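Local coordinates for putative periplasmic protein (Wolinella succinogenes, PDB 3KN3), which is of unconfirmed function but has a periplasmic binding protein fold, binds glutathione and is probably the substrate-binding component of a tungstate-type ABC transporter, at residues M9-S14 and W38-T43; V87-P92 and T169-G174; M101-A106 and D196-N201; F117-D122 and Y148-Q153. All blocks are in the same frame, centred on the assembly; numbering follows the deposited sequence.

The four contacts illustrate how a periplasmic binding protein builds its ligand site from the ends of strands in two lobes. Contact 1 lies in one lobe and holds T12 and T43 of the glutathione site; contacts 2, 3 and 4 lie in the other. Between contact 1 and contact 2 the centres are 26 Å apart, with nearest atoms about 9 Å apart. Contacts 2 and 4 share a sheet, strand 168-172 lying beside strand 117-119, and their centres are 14 Å apart. Contact 3 packs on contact 2 through L199, 3.7 Å from I88 CD1 to L199 CD1. R120 in contact 4 and N201 in contact 3 add further glutathione-site residues.

Contact 1: M9-S14 and W38-T43; sequences MATTTS and WVAVGT
M9, a selenomethionine, and W38 lie side by side on one face of a parallel strand pair, and the path of the W38 side chain shows how an edge residue can start in a sheet and finish outside it. Its CB packs on M9, 3.7 Å from M9 CG to W38 CB. The selenium is a little farther from the same carbon, and the M9 side chain also touches F59 and V57 of the next strand. From CB, CG takes the position between backbone N and carbonyl carbon (chi1 63°), which turns the indole away from M9. CD1 then meets the methyl of T11 obliquely, with T11 CG2 3.8 Å from W38 CD1. NE1 is hydrogen-bonded to D16 of helix 13-18, and the side chain also touches L21 and D22 of helix 20-32.

Between the two backbones the bonds alternate as in parallel strands. V39 N donates to M9 O, T11 N to V39 O at 2.8 Å, and V41 N to T11 O. The last bond, from T13 N to V41 O (2.9 Å), extends the ladder into the first turn of helix 13-18. At the same end a water is hydrogen-bonded to T43 OG1 (2.6 Å) and only weakly to T12 OG1. T12 and T43, both seen to bind glutathione though none is bound here, thus stand together where two parallel strands end and helices begin, the usual place for a ligand site in an alpha/beta binding-protein lobe.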
# COMPACT_ATOMS: atom_id res chain seq x y z
N MSE A 9 -8.62 17.04 -4.27
CA MSE A 9 -7.72 15.91 -4.39
C MSE A 9 -8.24 14.84 -5.33
O MSE A 9 -9.41 14.47 -5.29
CB MSE A 9 -7.50 15.31 -3.01
CG MSE A 9 -7.05 13.86 -3.01
SE MSE A 9 -6.62 13.21 -1.20
CE MSE A 9 -6.36 14.97 -0.33
N ALA A 10 -7.35 14.34 -6.18
CA ALA A 10 -7.66 13.17 -6.98
C ALA A 10 -6.95 11.98 -6.35
O ALA A 10 -5.73 11.98 -6.21
CB ALA A 10 -7.21 13.36 -8.41
N THR A 11 -7.72 10.98 -5.94
CA THR A 11 -7.14 9.77 -5.40
C THR A 11 -7.64 8.51 -6.11
O THR A 11 -8.35 8.56 -7.12
CB THR A 11 -7.37 9.61 -3.89
OG1 THR A 11 -6.56 8.53 -3.41
CG2 THR A 11 -8.84 9.29 -3.59
N THR A 12 -7.27 7.38 -5.55
CA THR A 12 -7.50 6.09 -6.17
C THR A 12 -8.57 5.30 -5.44
O THR A 12 -8.68 5.36 -4.21
CB THR A 12 -6.20 5.29 -6.20
OG1 THR A 12 -5.87 4.99 -7.55
CG2 THR A 12 -6.34 4.03 -5.37
N THR A 13 -9.36 4.56 -6.19
CA THR A 13 -10.45 3.81 -5.60
C THR A 13 -9.98 2.84 -4.49
O THR A 13 -10.61 2.72 -3.44
CB THR A 13 -11.30 3.12 -6.69
OG1 THR A 13 -12.31 2.32 -6.08
CG2 THR A 13 -10.42 2.25 -7.59
N SER A 14 -8.86 2.17 -4.71
CA SER A 14 -8.35 1.30 -3.66
C SER A 14 -7.85 2.09 -2.43
O SER A 14 -8.01 1.65 -1.30
CB SER A 14 -7.29 0.33 -4.19
OG SER A 14 -6.20 1.02 -4.78
N TRP A 38 -12.17 14.90 -2.12
CA TRP A 38 -11.47 14.02 -3.05
C TRP A 38 -12.38 13.25 -4.00
O TRP A 38 -13.54 13.00 -3.72
CB TRP A 38 -10.56 13.05 -2.29
CG TRP A 38 -11.25 12.09 -1.35
CD1 TRP A 38 -11.71 10.84 -1.65
CD2 TRP A 38 -11.54 12.31 0.04
NE1 TRP A 38 -12.27 10.26 -0.53
CE2 TRP A 38 -12.18 11.14 0.52
CE3 TRP A 38 -11.33 13.37 0.93
CZ2 TRP A 38 -12.60 11.01 1.84
CZ3 TRP A 38 -11.75 13.24 2.24
CH2 TRP A 38 -12.37 12.07 2.68
N VAL A 39 -11.83 12.89 -5.14
CA VAL A 39 -12.54 12.03 -6.05
C VAL A 39 -11.68 10.80 -6.26
O VAL A 39 -10.47 10.92 -6.47
CB VAL A 39 -12.83 12.72 -7.37
CG1 VAL A 39 -13.75 11.86 -8.21
CG2 VAL A 39 -13.49 14.06 -7.12
N ALA A 40 -12.31 9.63 -6.17
CA ALA A 40 -11.59 8.36 -6.23
C ALA A 40 -11.86 7.63 -7.55
O ALA A 40 -12.97 7.21 -7.82
CB ALA A 40 -11.99 7.48 -5.04
N VAL A 41 -10.82 7.51 -8.36
CA VAL A 41 -10.95 6.90 -9.68
C VAL A 41 -9.83 5.91 -9.89
O VAL A 41 -9.20 5.46 -8.93
CB VAL A 41 -10.93 7.97 -10.82
CG1 VAL A 41 -12.19 8.85 -10.78
CG2 VAL A 41 -9.66 8.81 -10.78
N GLY A 42 -9.59 5.56 -11.14
CA GLY A 42 -8.47 4.70 -11.50
C GLY A 42 -7.17 5.44 -11.30
O GLY A 42 -7.15 6.68 -11.20
N THR A 43 -6.07 4.70 -11.22
CA THR A 43 -4.76 5.29 -11.01
C THR A 43 -4.42 6.24 -12.13
O THR A 43 -4.05 7.39 -11.89
CB THR A 43 -3.65 4.23 -10.98
OG1 THR A 43 -3.74 3.50 -9.76
CG2 THR A 43 -2.29 4.90 -11.06
O HOH W 1 -2.68 3.84 -7.40

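Contact 2: V87-P92 and T169-G174; sequences VIIGNP and TLTDRG
V87 and T171 face each other as a hydrogen-bonded antiparallel pair, and the polar groups here show how donors and acceptors of a buried sheet find partners. V87 N donates to T171 O at 2.9 Å, almost straight at 176°, and T171 N returns a bond to V87 O at 3.0 Å. Two residues along, I89 and T169 repeat the exchange, I89 N reaching T169 O over 2.9 Å and T169 N reaching I89 O. Between these pairs I88 and L170 form the non-hydrogen-bonded pair; the backbone of I88 bonds instead to V192 and L193 of strand 190-193, on the other side of strand 86-90.

Strand 168-172 is central in this five-stranded mixed sheet of the second binding-protein lobe, with 86-90 antiparallel to it and 117-119 parallel on its other edge. The T169 hydroxyl bonds to V118 O of that neighbour, while its methyl rests on I89, 3.7 Å from T169 CG2 to I89 CG1. T171 has OG1 anti to its backbone N (chi1 177°), beside the carbonyl carbon, from where it donates to D172 O on an in-plane lone pair; its CG2 meets I89 CD1 at 3.8 Å.

At the helix start, D172 is the N-cap, its side chain capping a backbone N just past the segment, and OD1 bonds to the T175 hydroxyl. The R173 guanidinium lies with one face over V87, NH2 being 3.6 Å from V87 CG1, while NH2 forms a salt bridge with E194 and NE one with D85.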
# COMPACT_ATOMS: atom_id res chain seq x y z
N VAL A 87 1.90 -8.10 5.45
CA VAL A 87 2.32 -9.16 6.34
C VAL A 87 2.32 -10.52 5.64
O VAL A 87 1.67 -10.70 4.62
CB VAL A 87 1.45 -9.21 7.61
CG1 VAL A 87 1.63 -7.92 8.41
CG2 VAL A 87 -0.02 -9.43 7.24
N ILE A 88 3.08 -11.46 6.18
CA ILE A 88 3.11 -12.81 5.64
C ILE A 88 2.24 -13.67 6.55
O ILE A 88 2.37 -13.61 7.77
CB ILE A 88 4.56 -13.38 5.57
CG1 ILE A 88 5.30 -12.87 4.33
CG2 ILE A 88 4.52 -14.88 5.46
CD1 ILE A 88 5.61 -11.44 4.35
N ILE A 89 1.32 -14.43 5.96
CA ILE A 89 0.39 -15.24 6.74
C ILE A 89 0.41 -16.70 6.31
O ILE A 89 0.85 -17.04 5.21
CB ILE A 89 -1.05 -14.70 6.65
CG1 ILE A 89 -1.63 -14.91 5.25
CG2 ILE A 89 -1.10 -13.23 7.04
CD1 ILE A 89 -3.09 -14.50 5.13
N GLY A 90 -0.06 -17.56 7.21
CA GLY A 90 -0.07 -18.99 7.02
C GLY A 90 -0.66 -19.61 8.27
O GLY A 90 -0.97 -18.90 9.23
N ASN A 91 -0.84 -20.93 8.30
CA ASN A 91 -1.52 -21.51 9.45
C ASN A 91 -0.60 -21.46 10.66
O ASN A 91 0.59 -21.17 10.52
CB ASN A 91 -2.12 -22.90 9.15
CG ASN A 91 -1.08 -23.97 9.03
OD1 ASN A 91 -0.30 -24.19 9.95
ND2 ASN A 91 -1.07 -24.68 7.90
N PRO A 92 -1.15 -21.67 11.86
CA PRO A 92 -0.38 -21.48 13.09
C PRO A 92 0.94 -22.26 13.13
O PRO A 92 1.91 -21.77 13.71
CB PRO A 92 -1.33 -21.95 14.18
CG PRO A 92 -2.70 -21.69 13.61
CD PRO A 92 -2.56 -22.01 12.14
N THR A 169 1.11 -16.91 2.20
CA THR A 169 0.95 -15.81 1.26
C THR A 169 1.25 -14.43 1.86
O THR A 169 1.38 -14.25 3.07
CB THR A 169 -0.45 -15.82 0.59
OG1 THR A 169 -0.43 -14.97 -0.57
CG2 THR A 169 -1.51 -15.33 1.57
N LEU A 170 1.34 -13.43 0.97
CA LEU A 170 1.57 -12.06 1.38
C LEU A 170 0.33 -11.20 1.15
O LEU A 170 -0.20 -11.13 0.04
CB LEU A 170 2.74 -11.49 0.59
CG LEU A 170 3.08 -10.03 0.84
CD1 LEU A 170 4.59 -9.81 0.68
CD2 LEU A 170 2.28 -9.11 -0.08
N THR A 171 -0.14 -10.54 2.20
CA THR A 171 -1.33 -9.72 2.08
C THR A 171 -1.19 -8.43 2.86
O THR A 171 -0.43 -8.35 3.82
CB THR A 171 -2.58 -10.46 2.58
OG1 THR A 171 -3.71 -9.58 2.49
CG2 THR A 171 -2.40 -10.88 4.03
N ASP A 172 -1.92 -7.41 2.43
CA ASP A 172 -2.00 -6.20 3.22
C ASP A 172 -2.75 -6.52 4.51
O ASP A 172 -3.56 -7.45 4.56
CB ASP A 172 -2.74 -5.12 2.43
CG ASP A 172 -4.16 -5.49 2.15
OD1 ASP A 172 -4.42 -6.19 1.13
OD2 ASP A 172 -5.03 -5.12 2.97
N ARG A 173 -2.46 -5.76 5.55
CA ARG A 173 -3.03 -6.02 6.86
C ARG A 173 -4.55 -5.84 6.87
O ARG A 173 -5.27 -6.58 7.53
CB ARG A 173 -2.38 -5.11 7.90
CG ARG A 173 -2.83 -5.38 9.31
CD ARG A 173 -2.12 -4.47 10.28
NE ARG A 173 -0.68 -4.72 10.33
CZ ARG A 173 -0.11 -5.55 11.20
NH1 ARG A 173 -0.87 -6.21 12.07
NH2 ARG A 173 1.21 -5.71 11.21
N GLY A 174 -5.03 -4.84 6.14
CA GLY A 174 -6.45 -4.56 6.08
C GLY A 174 -7.28 -5.75 5.64
O GLY A 174 -8.29 -6.07 6.26

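Contact 3: M101-A106 and D196-N201; sequences MSVAEA and DNTLKN
D196 meets V103 at the start of helix 103-113, where a capping box and a carboxylate from a distant loop together serve the first turn. The loop 196-201 leads from strand 190-193 back toward the other lobe of the binding-protein fold, and ends at N201, a glutathione-site residue bonded to H61.

The main polar link across the contact is one oxygen. V103 N donates to D196 OD2 at 2.8 Å and 174°, meeting it on the anti side, 33° out of the carboxylate plane. D196 CG lies anti to its backbone N (chi1 -158°), and OD1 accepts a weak bond from T198 N in the short 3-10 turn, so the carboxylate links turn and helix. The helix start would be expected to stabilise its negative charge. In the box itself, E105 N donates to S102 OG at 3.0 Å, and S102 N donates to E105 OE1 in return.

The apolar part is V103. Its CG2 touches both loop side chains, 3.3 Å from D196 CB and 3.4 Å from L199 CD1, and the side chain also touches L193 of strand 190-193 and V133 of helix 125-138.

Water provides the last link, accepting from A104 N at 2.9 Å and giving a weak bond to D196 OD2.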
# COMPACT_ATOMS: atom_id res chain seq x y z
N MSE A 101 13.29 -13.96 12.51
CA MSE A 101 13.87 -13.82 11.18
C MSE A 101 13.45 -12.58 10.40
O MSE A 101 12.37 -12.03 10.60
CB MSE A 101 13.60 -15.06 10.36
CG MSE A 101 14.32 -16.28 10.86
SE MSE A 101 13.97 -17.78 9.63
CE MSE A 101 14.50 -19.27 10.78
N SER A 102 14.35 -12.11 9.54
CA SER A 102 13.99 -11.10 8.57
C SER A 102 13.14 -11.75 7.45
O SER A 102 13.07 -12.98 7.36
CB SER A 102 15.26 -10.51 7.96
OG SER A 102 15.96 -11.51 7.24
N VAL A 103 12.53 -10.95 6.59
CA VAL A 103 11.79 -11.47 5.45
C VAL A 103 12.74 -12.17 4.50
O VAL A 103 12.44 -13.22 3.96
CB VAL A 103 11.05 -10.37 4.66
CG1 VAL A 103 10.32 -10.98 3.49
CG2 VAL A 103 10.07 -9.69 5.55
N ALA A 104 13.91 -11.58 4.31
CA ALA A 104 14.87 -12.22 3.43
C ALA A 104 15.23 -13.62 3.95
O ALA A 104 15.27 -14.57 3.16
CB ALA A 104 16.09 -11.35 3.25
N GLU A 105 15.46 -13.76 5.25
CA GLU A 105 15.84 -15.06 5.83
C GLU A 105 14.70 -16.06 5.71
O GLU A 105 14.94 -17.23 5.41
CB GLU A 105 16.26 -14.93 7.30
CG GLU A 105 17.62 -14.24 7.50
CD GLU A 105 17.92 -13.90 8.97
OE1 GLU A 105 17.00 -13.55 9.74
OE2 GLU A 105 19.10 -13.98 9.35
N ALA A 106 13.48 -15.60 5.96
CA ALA A 106 12.30 -16.44 5.85
C ALA A 106 12.08 -16.91 4.40
O ALA A 106 11.84 -18.08 4.17
CB ALA A 106 11.09 -15.72 6.36
N ASP A 196 9.42 -6.09 9.20
CA ASP A 196 10.55 -5.84 8.32
C ASP A 196 10.28 -4.56 7.48
O ASP A 196 9.16 -4.36 7.00
CB ASP A 196 10.78 -7.09 7.47
CG ASP A 196 12.19 -7.18 6.91
OD1 ASP A 196 12.66 -6.20 6.30
OD2 ASP A 196 12.82 -8.25 7.08
N ASN A 197 11.27 -3.70 7.31
CA ASN A 197 11.09 -2.47 6.54
C ASN A 197 10.64 -2.69 5.10
O ASN A 197 9.93 -1.88 4.53
CB ASN A 197 12.36 -1.62 6.53
CG ASN A 197 12.32 -0.48 7.54
OD1 ASN A 197 11.39 -0.38 8.33
ND2 ASN A 197 13.33 0.38 7.51
N THR A 198 11.07 -3.79 4.51
CA THR A 198 10.69 -4.05 3.13
C THR A 198 9.19 -4.42 2.98
O THR A 198 8.66 -4.48 1.87
CB THR A 198 11.61 -5.11 2.49
OG1 THR A 198 11.42 -5.12 1.07
CG2 THR A 198 11.33 -6.49 3.06
N LEU A 199 8.50 -4.63 4.10
CA LEU A 199 7.06 -4.92 4.10
C LEU A 199 6.19 -3.68 4.31
O LEU A 199 4.96 -3.76 4.36
CB LEU A 199 6.73 -5.98 5.15
CG LEU A 199 7.28 -7.37 4.79
CD1 LEU A 199 6.99 -8.38 5.90
CD2 LEU A 199 6.71 -7.85 3.45
N LYS A 200 6.82 -2.52 4.44
CA LYS A 200 6.07 -1.31 4.69
C LYS A 200 5.33 -0.82 3.45
O LYS A 200 5.80 -0.98 2.32
CB LYS A 200 6.96 -0.23 5.31
CG LYS A 200 6.74 -0.09 6.82
CD LYS A 200 7.98 -0.35 7.66
CE LYS A 200 8.76 0.94 7.91
NZ LYS A 200 9.35 1.03 9.29
N ASN A 201 4.15 -0.27 3.67
CA ASN A 201 3.25 0.17 2.60
C ASN A 201 3.14 1.70 2.55
O ASN A 201 2.84 2.34 3.55
CB ASN A 201 1.86 -0.42 2.83
CG ASN A 201 0.99 -0.40 1.57
OD1 ASN A 201 1.48 -0.17 0.46
ND2 ASN A 201 -0.31 -0.66 1.74
O HOH W 2 14.86 -8.84 4.53

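Contact 4: F117-D122 and Y148-Q153; sequences FVSRGD and YIEAGQ
R120 and Q153 carry the odd feature of this contact: beyond the ends of two parallel strands, an arginine side chain folds back to bond a main-chain carbonyl of the 148-153 segment. R120 is bent at chi2 and chi3 (-76° and -64°), which brings NE 2.7 Å from Q153 O; the acceptor is tilted 30° out of the guanidinium plane. NH2 meets D122 OD1 at 2.9 Å in a salt bridge that uses the syn lone pair of OD1. NE also bonds weakly to D122 OD1, and these bonds together limit the rotation of the group. NH1 makes a weak hydrogen bond to a glycerol, probably from the crystallisation liquor, and R120 is seen to bind glutathione. The carbonyl of R120 takes Q153 N at 3.3 Å and, weakly, G152 N, so the main chains stay joined past the strands.

The strands pair regularly before this. I149 N bonds to F117 O, S119 N to I149 O, and A151 N to S119 O at 2.9 Å. On one face F117 and Y148 point the same way, F117 CD2 lying obliquely 3.8 Å from Y148 CE2. S119 CB packs against the phenol oxygen of Y148, 3.4 Å from OH; S119 OG and the phenol each bond to E130, and S119 OG also accepts from G121 N, an ST turn.

Strand 117-119, helix 125-138 and strand 148-150 form a beta-alpha-beta unit, the helix lying on the aromatic face with W134 edge-to-face to both rings, while A151 meets I161 of helix 155-164.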
# COMPACT_ATOMS: atom_id res chain seq x y z
N PHE A 117 3.99 -21.32 -1.51
CA PHE A 117 3.76 -19.90 -1.47
C PHE A 117 2.83 -19.48 -2.60
O PHE A 117 3.11 -19.71 -3.77
CB PHE A 117 5.07 -19.12 -1.55
CG PHE A 117 4.88 -17.65 -1.37
CD1 PHE A 117 5.04 -17.06 -0.14
CD2 PHE A 117 4.47 -16.86 -2.44
CE1 PHE A 117 4.84 -15.71 0.03
CE2 PHE A 117 4.26 -15.51 -2.28
CZ PHE A 117 4.44 -14.94 -1.04
N VAL A 118 1.74 -18.81 -2.25
CA VAL A 118 0.75 -18.39 -3.22
C VAL A 118 0.85 -16.91 -3.58
O VAL A 118 0.66 -16.03 -2.75
CB VAL A 118 -0.68 -18.68 -2.72
CG1 VAL A 118 -1.70 -18.34 -3.82
CG2 VAL A 118 -0.78 -20.14 -2.27
N SER A 119 1.11 -16.64 -4.85
CA SER A 119 1.19 -15.28 -5.35
C SER A 119 -0.15 -14.85 -5.96
O SER A 119 -0.90 -15.69 -6.50
CB SER A 119 2.30 -15.19 -6.39
OG SER A 119 2.22 -14.00 -7.14
N ARG A 120 -0.45 -13.56 -5.88
CA ARG A 120 -1.64 -13.00 -6.51
C ARG A 120 -1.62 -13.33 -8.00
O ARG A 120 -2.66 -13.63 -8.58
CB ARG A 120 -1.73 -11.48 -6.33
CG ARG A 120 -2.16 -11.02 -4.94
CD ARG A 120 -3.65 -11.19 -4.73
NE ARG A 120 -4.44 -10.34 -5.63
CZ ARG A 120 -4.82 -9.09 -5.35
NH1 ARG A 120 -4.49 -8.52 -4.19
NH2 ARG A 120 -5.55 -8.41 -6.22
N GLY A 121 -0.45 -13.24 -8.61
CA GLY A 121 -0.31 -13.51 -10.04
C GLY A 121 -1.35 -12.81 -10.92
O GLY A 121 -1.82 -13.39 -11.89
N ASP A 122 -1.70 -11.58 -10.58
CA ASP A 122 -2.60 -10.75 -11.39
C ASP A 122 -1.95 -9.38 -11.58
O ASP A 122 -0.80 -9.18 -11.22
CB ASP A 122 -3.97 -10.59 -10.72
CG ASP A 122 -3.88 -9.95 -9.34
OD1 ASP A 122 -4.94 -9.70 -8.72
OD2 ASP A 122 -2.75 -9.71 -8.86
N TYR A 148 6.02 -22.42 -5.90
CA TYR A 148 5.57 -21.04 -6.11
C TYR A 148 4.38 -21.00 -7.07
O TYR A 148 4.52 -21.14 -8.28
CB TYR A 148 6.75 -20.19 -6.62
CG TYR A 148 6.43 -18.73 -6.79
CD1 TYR A 148 6.13 -18.19 -8.04
CD2 TYR A 148 6.41 -17.88 -5.70
CE1 TYR A 148 5.83 -16.83 -8.19
CE2 TYR A 148 6.12 -16.55 -5.83
CZ TYR A 148 5.83 -16.02 -7.07
OH TYR A 148 5.54 -14.67 -7.15
N ILE A 149 3.19 -20.81 -6.51
CA ILE A 149 1.94 -20.85 -7.26
C ILE A 149 1.37 -19.43 -7.49
O ILE A 149 1.32 -18.61 -6.57
CB ILE A 149 0.90 -21.77 -6.55
CG1 ILE A 149 1.17 -23.23 -6.90
CG2 ILE A 149 -0.53 -21.45 -6.97
CD1 ILE A 149 2.51 -23.74 -6.44
N GLU A 150 0.97 -19.15 -8.73
CA GLU A 150 0.30 -17.90 -9.10
C GLU A 150 -1.20 -18.15 -9.27
O GLU A 150 -1.63 -18.83 -10.19
CB GLU A 150 0.91 -17.32 -10.38
CG GLU A 150 2.37 -17.73 -10.61
CD GLU A 150 3.21 -16.63 -11.26
OE1 GLU A 150 4.03 -16.94 -12.14
OE2 GLU A 150 3.04 -15.45 -10.88
N ALA A 151 -1.99 -17.59 -8.36
CA ALA A 151 -3.44 -17.77 -8.35
C ALA A 151 -4.19 -17.00 -9.44
O ALA A 151 -5.15 -17.50 -10.02
CB ALA A 151 -3.99 -17.38 -6.99
N GLY A 152 -3.75 -15.78 -9.72
CA GLY A 152 -4.48 -14.89 -10.61
C GLY A 152 -5.86 -14.63 -10.02
O GLY A 152 -6.88 -14.92 -10.64
N GLN A 153 -5.88 -14.08 -8.81
CA GLN A 153 -7.13 -13.88 -8.09
C GLN A 153 -7.03 -12.66 -7.21
O GLN A 153 -5.92 -12.18 -6.93
CB GLN A 153 -7.45 -15.08 -7.20
CG GLN A 153 -7.65 -16.41 -7.90
CD GLN A 153 -9.11 -16.67 -8.22
OE1 GLN A 153 -9.80 -15.79 -8.73
NE2 GLN A 153 -9.58 -17.87 -7.93